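Local coordinates for EGF family domain-containing protein (Toxoplasma gondii, PDB 4Z80), which probably serves as a parasite surface adhesin that binds a RON2-type partner at the moving junction during host-cell invasion, at residues 54-59 and 447-452; 151-156 and 264-269; 175-180 and 274-279. All coordinates share one frame; numbering follows the deposited sequence.

Overall arrangement
Following the chain from its N terminus, residues 54-59 come first and pair with 447-452, so interaction 1 closes a loop that takes in most of the modelled chain. Interactions 2 and 3 are nested within that loop. Their segments alternate, 151-156, 175-180, 264-269 and 274-279, so the two smaller loops cross. They also touch: their centres are about 12 Å apart, His264 reaches Asp175, and Met153 packs on Phe275. Both tie loops to the region between helix 252-262 and strand 280-283, and the bound partner peptide lies against interaction 2. Interaction 1, with its centre about 27 and 24 Å from those of interactions 2 and 3, joins the loop between strands 43-51 and 60-62 to the turn after strand 443-447, an outer strand of its sheet.

Interaction 1: residues 54-59 and 447-452; sequences VGVYVG and TSLSAV
The carbonyl oxygen of Ser448, which like Ser450 O accepts a hydrogen bond from Lys322 NZ, is also met by Val56, whose CG1 methyl lies 3.3 Å from Ser448 O. Val56 CG1 also lies 3.6 Å from Ser448 OG and 3.8 Å from Leu449 CD2. One branch of the valine therefore carries nearly all of the contact. It stands anti to the backbone N (chi1 169°), which carries it out of the 54-59 loop and onto the 447-450 turn, while CG2 only skirts the serine hydroxyl. A compact beta-branched residue suits this buried place, where an apolar methyl sits beside polar atoms that already have partners. Ser448 OG is hydrogen-bonded to His404 ND1, and Ile21 of helix 21-24 touches Val56, Ser448 and Leu449 alike. Leu449 adds the apolar side.

Bonds within the turn hold the surface that Val56 meets. Thr447 OG1 accepts from Leu449 N at 3.1 Å and donates to Ser450 OG at 2.8 Å, and Ser450 N bonds to Thr447 O at 3.1 Å. Loop 54-59 also binds Ser390 and Lys100, so it bridges two parts of the fold, consistent with a junction between the PAN-type domains of an AMA protein. The turn itself is a type I beta turn with an ST turn, placed at the end of strand 443-447.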
loop_
_atom_site.group_PDB
_atom_site.type_symbol
_atom_site.label_atom_id
_atom_site.label_comp_id
_atom_site.label_asym_id
_atom_site.label_seq_id
_atom_site.Cartn_x
_atom_site.Cartn_y
_atom_site.Cartn_z
ATOM N N VAL A 54 1.562 15.242 -2.013
ATOM C CA VAL A 54 1.318 14.064 -2.845
ATOM C C VAL A 54 -0.188 13.813 -2.920
ATOM O O VAL A 54 -0.911 14.042 -1.953
ATOM C CB VAL A 54 2.049 12.818 -2.279
ATOM C CG1 VAL A 54 1.645 11.534 -3.017
ATOM C CG2 VAL A 54 3.553 13.016 -2.364
ATOM N N GLY A 55 -0.670 13.341 -4.066
ATOM C CA GLY A 55 -2.089 13.054 -4.211
ATOM C C GLY A 55 -2.596 12.041 -3.187
ATOM O O GLY A 55 -1.960 11.014 -2.958
ATOM N N VAL A 56 -3.741 12.330 -2.576
ATOM C CA VAL A 56 -4.333 11.459 -1.555
ATOM C C VAL A 56 -5.235 10.385 -2.177
ATOM O O VAL A 56 -5.155 9.205 -1.829
ATOM C CB VAL A 56 -5.135 12.302 -0.522
ATOM C CG1 VAL A 56 -5.999 11.430 0.405
ATOM C CG2 VAL A 56 -4.184 13.162 0.289
ATOM N N TYR A 57 -6.098 10.786 -3.101
ATOM C CA TYR A 57 -6.953 9.838 -3.791
ATOM C C TYR A 57 -6.087 8.879 -4.599
ATOM O O TYR A 57 -6.225 7.661 -4.514
ATOM C CB TYR A 57 -7.943 10.591 -4.689
ATOM C CG TYR A 57 -9.040 9.756 -5.301
ATOM C CD1 TYR A 57 -10.020 9.158 -4.506
ATOM C CD2 TYR A 57 -9.132 9.594 -6.675
ATOM C CE1 TYR A 57 -11.042 8.402 -5.071
ATOM C CE2 TYR A 57 -10.155 8.849 -7.240
ATOM C CZ TYR A 57 -11.106 8.266 -6.439
ATOM O OH TYR A 57 -12.115 7.523 -7.020
ATOM N N VAL A 58 -5.201 9.467 -5.396
ATOM C CA VAL A 58 -4.213 8.750 -6.187
ATOM C C VAL A 58 -2.865 9.439 -5.979
ATOM O O VAL A 58 -2.740 10.634 -6.266
ATOM C CB VAL A 58 -4.585 8.755 -7.683
ATOM C CG1 VAL A 58 -3.439 8.201 -8.526
ATOM C CG2 VAL A 58 -5.846 7.961 -7.896
ATOM N N GLY A 59 -1.875 8.703 -5.471
ATOM C CA GLY A 59 -0.568 9.265 -5.177
ATOM C C GLY A 59 0.534 8.575 -5.945
ATOM O O GLY A 59 0.662 7.358 -5.880
ATOM N N THR A 447 -11.152 13.910 7.423
ATOM C CA THR A 447 -10.070 14.274 6.506
ATOM C C THR A 447 -10.075 13.315 5.319
ATOM O O THR A 447 -10.701 12.260 5.346
ATOM C CB THR A 447 -8.650 14.248 7.138
ATOM O OG1 THR A 447 -8.139 12.905 7.160
ATOM C CG2 THR A 447 -8.635 14.881 8.525
ATOM N N SER A 448 -9.343 13.690 4.277
ATOM C CA SER A 448 -9.244 12.868 3.084
ATOM C C SER A 448 -8.488 11.561 3.294
ATOM O O SER A 448 -8.540 10.676 2.443
ATOM C CB SER A 448 -8.584 13.681 1.969
ATOM O OG SER A 448 -7.333 14.194 2.370
ATOM N N LEU A 449 -7.783 11.450 4.419
ATOM C CA LEU A 449 -7.060 10.230 4.795
ATOM C C LEU A 449 -7.799 9.405 5.859
ATOM O O LEU A 449 -7.325 8.335 6.251
ATOM C CB LEU A 449 -5.659 10.605 5.293
ATOM C CG LEU A 449 -4.684 11.097 4.215
ATOM C CD1 LEU A 449 -3.532 11.838 4.843
ATOM C CD2 LEU A 449 -4.168 9.937 3.378
ATOM N N SER A 450 -8.949 9.900 6.311
ATOM C CA SER A 450 -9.758 9.219 7.337
ATOM C C SER A 450 -10.593 8.084 6.757
ATOM O O SER A 450 -11.006 8.129 5.594
ATOM C CB SER A 450 -10.723 10.199 8.018
ATOM O OG SER A 450 -10.088 11.372 8.478
ATOM N N ALA A 451 -10.880 7.075 7.577
ATOM C CA ALA A 451 -11.964 6.150 7.258
ATOM C C ALA A 451 -13.295 6.922 7.265
ATOM O O ALA A 451 -13.383 8.018 7.837
ATOM C CB ALA A 451 -11.995 4.992 8.238
ATOM N N VAL A 452 -14.326 6.358 6.637
ATOM C CA VAL A 452 -15.580 7.093 6.445
ATOM C C VAL A 452 -16.783 6.541 7.202
ATOM O O VAL A 452 -17.894 6.989 6.975
ATOM C CB VAL A 452 -15.961 7.179 4.939
ATOM C CG1 VAL A 452 -14.842 7.836 4.151
ATOM C CG2 VAL A 452 -16.291 5.812 4.351
#

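Interaction 2: residues 151-156 and 264-269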
loop_
_atom_site.group_PDB
_atom_site.type_symbol
_atom_site.label_atom_id
_atom_site.label_comp_id
_atom_site.label_asym_id
_atom_site.label_seq_id
_atom_site.Cartn_x
_atom_site.Cartn_y
_atom_site.Cartn_z
ATOM N N PHE A 151 -4.892 -7.693 -7.352
ATOM C CA PHE A 151 -3.789 -6.740 -7.214
ATOM C C PHE A 151 -2.680 -7.215 -6.284
ATOM O O PHE A 151 -1.696 -6.503 -6.097
ATOM C CB PHE A 151 -4.324 -5.405 -6.692
ATOM C CG PHE A 151 -4.354 -4.316 -7.714
ATOM C CD1 PHE A 151 -5.008 -4.498 -8.917
ATOM C CD2 PHE A 151 -3.760 -3.095 -7.451
ATOM C CE1 PHE A 151 -5.049 -3.490 -9.855
ATOM C CE2 PHE A 151 -3.806 -2.079 -8.382
ATOM C CZ PHE A 151 -4.450 -2.279 -9.582
ATOM N N ALA A 152 -2.823 -8.401 -5.695
ATOM C CA ALA A 152 -1.865 -8.836 -4.684
ATOM C C ALA A 152 -0.580 -9.359 -5.305
ATOM O O ALA A 152 -0.597 -10.057 -6.307
ATOM C CB ALA A 152 -2.478 -9.904 -3.800
ATOM N N MET A 153 0.544 -9.029 -4.683
ATOM C CA MET A 153 1.830 -9.513 -5.165
ATOM C C MET A 153 1.918 -11.027 -4.982
ATOM O O MET A 153 1.258 -11.597 -4.110
ATOM C CB MET A 153 2.972 -8.803 -4.435
ATOM C CG MET A 153 4.361 -9.114 -4.962
ATOM S SD MET A 153 4.465 -8.827 -6.738
ATOM C CE MET A 153 6.199 -9.198 -7.019
ATOM N N TYR A 154 2.733 -11.663 -5.818
ATOM C CA TYR A 154 3.010 -13.093 -5.700
ATOM C C TYR A 154 3.407 -13.440 -4.276
ATOM O O TYR A 154 4.030 -12.644 -3.577
ATOM C CB TYR A 154 4.113 -13.502 -6.683
ATOM C CG TYR A 154 3.820 -13.083 -8.106
ATOM C CD1 TYR A 154 2.791 -13.679 -8.826
ATOM C CD2 TYR A 154 4.564 -12.093 -8.724
ATOM C CE1 TYR A 154 2.507 -13.295 -10.123
ATOM C CE2 TYR A 154 4.296 -11.707 -10.028
ATOM C CZ TYR A 154 3.266 -12.308 -10.721
ATOM O OH TYR A 154 2.994 -11.925 -12.023
ATOM N N ALA A 155 3.035 -14.640 -3.846
ATOM C CA ALA A 155 3.253 -15.039 -2.462
ATOM C C ALA A 155 4.728 -15.106 -2.090
ATOM O O ALA A 155 5.103 -14.824 -0.953
ATOM C CB ALA A 155 2.610 -16.378 -2.207
ATOM N N GLY A 156 5.556 -15.505 -3.041
ATOM C CA GLY A 156 6.973 -15.660 -2.792
ATOM C C GLY A 156 7.686 -16.055 -4.064
ATOM O O GLY A 156 7.061 -16.221 -5.117
ATOM N N HIS A 264 14.239 -6.752 -3.522
ATOM C CA HIS A 264 15.195 -7.570 -4.266
ATOM C C HIS A 264 14.894 -9.061 -4.206
ATOM O O HIS A 264 15.609 -9.861 -4.804
ATOM C CB HIS A 264 16.613 -7.294 -3.772
ATOM C CG HIS A 264 17.057 -5.899 -4.062
ATOM N ND1 HIS A 264 17.168 -5.417 -5.347
ATOM C CD2 HIS A 264 17.368 -4.870 -3.241
ATOM C CE1 HIS A 264 17.541 -4.150 -5.306
ATOM N NE2 HIS A 264 17.672 -3.796 -4.041
ATOM N N CYS A 265 13.831 -9.428 -3.500
ATOM C CA CYS A 265 13.356 -10.807 -3.474
ATOM C C CYS A 265 12.672 -11.203 -4.775
ATOM O O CYS A 265 12.482 -12.386 -5.035
ATOM C CB CYS A 265 12.381 -11.015 -2.318
ATOM S SG CYS A 265 13.021 -10.568 -0.687
ATOM N N TRP A 266 12.283 -10.212 -5.578
ATOM C CA TRP A 266 11.557 -10.472 -6.814
ATOM C C TRP A 266 12.495 -10.425 -8.002
ATOM O O TRP A 266 13.440 -9.634 -8.024
ATOM C CB TRP A 266 10.426 -9.459 -7.010
ATOM C CG TRP A 266 9.603 -9.282 -5.793
ATOM C CD1 TRP A 266 9.484 -8.146 -5.054
ATOM C CD2 TRP A 266 8.783 -10.268 -5.152
ATOM N NE1 TRP A 266 8.639 -8.356 -3.996
ATOM C CE2 TRP A 266 8.194 -9.651 -4.031
ATOM C CE3 TRP A 266 8.486 -11.609 -5.417
ATOM C CZ2 TRP A 266 7.322 -10.329 -3.174
ATOM C CZ3 TRP A 266 7.618 -12.280 -4.563
ATOM C CH2 TRP A 266 7.048 -11.641 -3.459
ATOM N N PRO A 267 12.237 -11.262 -9.012
ATOM C CA PRO A 267 13.132 -11.282 -10.168
ATOM C C PRO A 267 12.883 -10.115 -11.112
ATOM O O PRO A 267 11.728 -9.728 -11.323
ATOM C CB PRO A 267 12.785 -12.603 -10.845
ATOM C CG PRO A 267 11.349 -12.788 -10.549
ATOM C CD PRO A 267 11.125 -12.219 -9.168
ATOM N N TYR A 268 13.958 -9.559 -11.658
ATOM C CA TYR A 268 13.857 -8.617 -12.761
ATOM C C TYR A 268 14.836 -8.971 -13.870
ATOM O O TYR A 268 16.028 -9.164 -13.626
ATOM C CB TYR A 268 14.121 -7.174 -12.315
ATOM C CG TYR A 268 14.228 -6.265 -13.518
ATOM C CD1 TYR A 268 13.108 -5.976 -14.290
ATOM C CD2 TYR A 268 15.452 -5.748 -13.919
ATOM C CE1 TYR A 268 13.202 -5.178 -15.408
ATOM C CE2 TYR A 268 15.552 -4.947 -15.043
ATOM C CZ TYR A 268 14.421 -4.664 -15.778
ATOM O OH TYR A 268 14.506 -3.873 -16.897
ATOM N N LYS A 269 14.312 -9.044 -15.088
ATOM C CA LYS A 269 15.123 -9.200 -16.291
ATOM C C LYS A 269 14.641 -8.184 -17.315
ATOM O O LYS A 269 13.436 -7.942 -17.432
ATOM C CB LYS A 269 15.019 -10.624 -16.827
ATOM C CG LYS A 269 15.835 -10.895 -18.067
ATOM C CD LYS A 269 15.805 -12.382 -18.352
ATOM C CE LYS A 269 16.645 -12.761 -19.553
ATOM N NZ LYS A 269 16.774 -14.241 -19.665
#
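A Met-aromatic contact just behind the bound RON2L1 peptide joins Met153 to Trp266. The backbone of 264-269, tied down just before the tryptophan by the Cys265-Cys161 disulfide, faces that peptide: Trp266 O and Tyr268 N bond to Asn9 of the peptide chain, while the Trp266 indole turns inward to loop 151-156. Met153 comes from the opposite direction and sets its CE methyl over one face of the indole, 3.5 Å from the centroid of the five-membered ring and 18° off the ring normal, a CH-pi contact. Met153 SD lies oblique to the ring, 4.7 Å from the centroid of the six-membered ring of Trp266. A flexible, polarisable methionine suits such a face: CG is anti to the backbone N, and a bend at chi2 (53°) leads the chain round so that the CE methyl ends over the face, with Met153 CG 3.7 Å from Trp266 CZ2. Phe275 also packs on Met153, and Phe211 meets the indole with its ring plane at about 55°. The backbone of Gly156 also comes near, with Gly156 C 3.8 Å from Trp266 CZ3. Finally, Tyr154 O, which accepts a hydrogen bond from His212 NE2, approaches the indole obliquely, 3.2 Å from Trp266 CH2.

Interaction 3: residues 175-180 and 274-279; sequences DKEFDS and CFRSLP
Residues 175-178 form a type I beta turn combined with an Asx turn, and this faces segment 274-279 with the backbones well apart: the nearest CA atoms, Glu177 CA and Ser277 CA, are 9.8 Å from each other. Side chains, chiefly the long Arg276 and Glu177, make the contact, as a buried salt-bridge network. Arg276, extended from CG to NE with CG anti to the backbone N (chi1 179°), reaches across and grips Asp175 end-on. Arg276 NH1 meets Asp175 OD2 at 2.8 Å and Arg276 NH2 meets Asp175 OD1 at 3.2 Å, both nearly straight, with carboxylate and guanidinium planes only 17° apart. Asp175 OD1 also takes Glu177 N at 2.9 Å from above the carboxylate plane, which closes the Asx turn; His264 and Ser66 hold the acid further. Arg276 NH2 also bonds to Glu177 OE1 at 2.9 Å; that oxygen uses its anti lone pair and lies tilted from the guanidinium plane. Two carboxylates would probably stabilise the buried arginine charge; Arg276 NE bonds to Tyr64 O, and Glu177 OE2 binds His335 NE2 and Trp30 N. Ser277 is linked by water: one molecule donates to Glu177 OE1 and accepts from Ser277 OG, and another donates to both oxygens.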
loop_
_atom_site.group_PDB
_atom_site.type_symbol
_atom_site.label_atom_id
_atom_site.label_comp_id
_atom_site.label_asym_id
_atom_site.label_seq_id
_atom_site.Cartn_x
_atom_site.Cartn_y
_atom_site.Cartn_z
ATOM N N ASP A 175 22.221 -1.096 -1.731
ATOM C CA ASP A 175 21.052 -0.282 -2.066
ATOM C C ASP A 175 20.902 0.798 -1.007
ATOM O O ASP A 175 20.778 0.487 0.176
ATOM C CB ASP A 175 19.804 -1.176 -2.130
ATOM C CG ASP A 175 18.562 -0.458 -2.655
ATOM O OD1 ASP A 175 18.435 0.781 -2.507
ATOM O OD2 ASP A 175 17.688 -1.167 -3.204
ATOM N N LYS A 176 20.887 2.062 -1.422
ATOM C CA LYS A 176 20.862 3.162 -0.465
ATOM C C LYS A 176 19.550 3.238 0.323
ATOM O O LYS A 176 19.486 3.912 1.352
ATOM C CB LYS A 176 21.135 4.483 -1.189
ATOM C CG LYS A 176 22.510 4.507 -1.844
ATOM C CD LYS A 176 22.914 5.896 -2.308
ATOM C CE LYS A 176 24.328 5.878 -2.871
ATOM N NZ LYS A 176 24.846 7.244 -3.168
ATOM N N GLU A 177 18.522 2.518 -0.126
ATOM C CA GLU A 177 17.262 2.458 0.617
ATOM C C GLU A 177 17.181 1.263 1.567
ATOM O O GLU A 177 16.265 1.171 2.382
ATOM C CB GLU A 177 16.071 2.421 -0.348
ATOM C CG GLU A 177 15.846 3.744 -1.054
ATOM C CD GLU A 177 14.422 3.911 -1.531
ATOM O OE1 GLU A 177 14.028 3.206 -2.483
ATOM O OE2 GLU A 177 13.699 4.747 -0.949
ATOM N N PHE A 178 18.131 0.340 1.450
ATOM C CA PHE A 178 18.142 -0.848 2.287
ATOM C C PHE A 178 18.914 -0.574 3.568
ATOM O O PHE A 178 19.898 0.159 3.552
ATOM C CB PHE A 178 18.769 -2.017 1.532
ATOM C CG PHE A 178 18.661 -3.342 2.245
ATOM C CD1 PHE A 178 17.547 -4.141 2.071
ATOM C CD2 PHE A 178 19.684 -3.796 3.066
ATOM C CE1 PHE A 178 17.436 -5.361 2.707
ATOM C CE2 PHE A 178 19.580 -5.020 3.718
ATOM C CZ PHE A 178 18.458 -5.804 3.535
ATOM N N ASP A 179 18.452 -1.147 4.674
ATOM C CA ASP A 179 19.181 -1.081 5.934
ATOM C C ASP A 179 19.095 -2.438 6.619
ATOM O O ASP A 179 18.009 -2.955 6.828
ATOM C CB ASP A 179 18.620 0.016 6.838
ATOM C CG ASP A 179 19.367 0.117 8.155
ATOM O OD1 ASP A 179 20.357 0.876 8.214
ATOM O OD2 ASP A 179 18.977 -0.574 9.119
ATOM N N SER A 180 20.243 -3.012 6.971
ATOM C CA SER A 180 20.276 -4.384 7.472
ATOM C C SER A 180 19.637 -4.545 8.851
ATOM O O SER A 180 19.229 -5.644 9.219
ATOM C CB SER A 180 21.719 -4.890 7.516
ATOM O OG SER A 180 22.515 -4.087 8.371
ATOM N N CYS A 274 9.414 -4.749 -13.353
ATOM C CA CYS A 274 10.372 -4.430 -12.310
ATOM C C CYS A 274 9.583 -4.047 -11.070
ATOM O O CYS A 274 8.885 -3.034 -11.071
ATOM C CB CYS A 274 11.293 -3.290 -12.748
ATOM S SG CYS A 274 12.909 -3.248 -11.933
ATOM N N PHE A 275 9.685 -4.868 -10.028
ATOM C CA PHE A 275 8.912 -4.698 -8.802
ATOM C C PHE A 275 9.754 -4.008 -7.737
ATOM O O PHE A 275 10.752 -4.556 -7.272
ATOM C CB PHE A 275 8.414 -6.053 -8.281
ATOM C CG PHE A 275 7.461 -6.751 -9.216
ATOM C CD1 PHE A 275 6.122 -6.400 -9.246
ATOM C CD2 PHE A 275 7.905 -7.745 -10.072
ATOM C CE1 PHE A 275 5.239 -7.034 -10.101
ATOM C CE2 PHE A 275 7.029 -8.376 -10.933
ATOM C CZ PHE A 275 5.689 -8.017 -10.946
ATOM N N ARG A 276 9.358 -2.802 -7.349
ATOM C CA ARG A 276 10.090 -2.052 -6.343
ATOM C C ARG A 276 9.159 -1.104 -5.613
ATOM O O ARG A 276 8.214 -0.573 -6.199
ATOM C CB ARG A 276 11.248 -1.265 -6.971
ATOM C CG ARG A 276 12.053 -0.434 -5.976
ATOM C CD ARG A 276 13.346 0.097 -6.568
ATOM N NE ARG A 276 14.071 0.912 -5.596
ATOM C CZ ARG A 276 15.122 0.519 -4.877
ATOM N NH1 ARG A 276 15.629 -0.705 -5.003
ATOM N NH2 ARG A 276 15.671 1.371 -4.022
ATOM N N SER A 277 9.437 -0.902 -4.330
ATOM C CA SER A 277 8.697 0.032 -3.497
ATOM C C SER A 277 7.194 -0.207 -3.581
ATOM O O SER A 277 6.403 0.720 -3.741
ATOM C CB SER A 277 9.049 1.469 -3.885
ATOM O OG SER A 277 10.445 1.665 -3.730
ATOM N N LEU A 278 6.808 -1.465 -3.435
ATOM C CA LEU A 278 5.421 -1.854 -3.632
ATOM C C LEU A 278 4.530 -1.296 -2.541
ATOM O O LEU A 278 4.896 -1.309 -1.367
ATOM C CB LEU A 278 5.291 -3.376 -3.667
ATOM C CG LEU A 278 6.005 -4.085 -4.818
ATOM C CD1 LEU A 278 5.786 -5.587 -4.715
ATOM C CD2 LEU A 278 5.544 -3.575 -6.166
ATOM N N PRO A 279 3.331 -0.831 -2.913
ATOM C CA PRO A 279 2.360 -0.466 -1.888
ATOM C C PRO A 279 1.779 -1.715 -1.226
ATOM O O PRO A 279 2.015 -2.839 -1.685
ATOM C CB PRO A 279 1.305 0.310 -2.679
ATOM C CG PRO A 279 1.313 -0.309 -4.014
ATOM C CD PRO A 279 2.750 -0.749 -4.265
HETATM O O HOH W 1 11.972 3.787 -4.178
HETATM O O HOH W 2 12.114 1.320 -1.576
#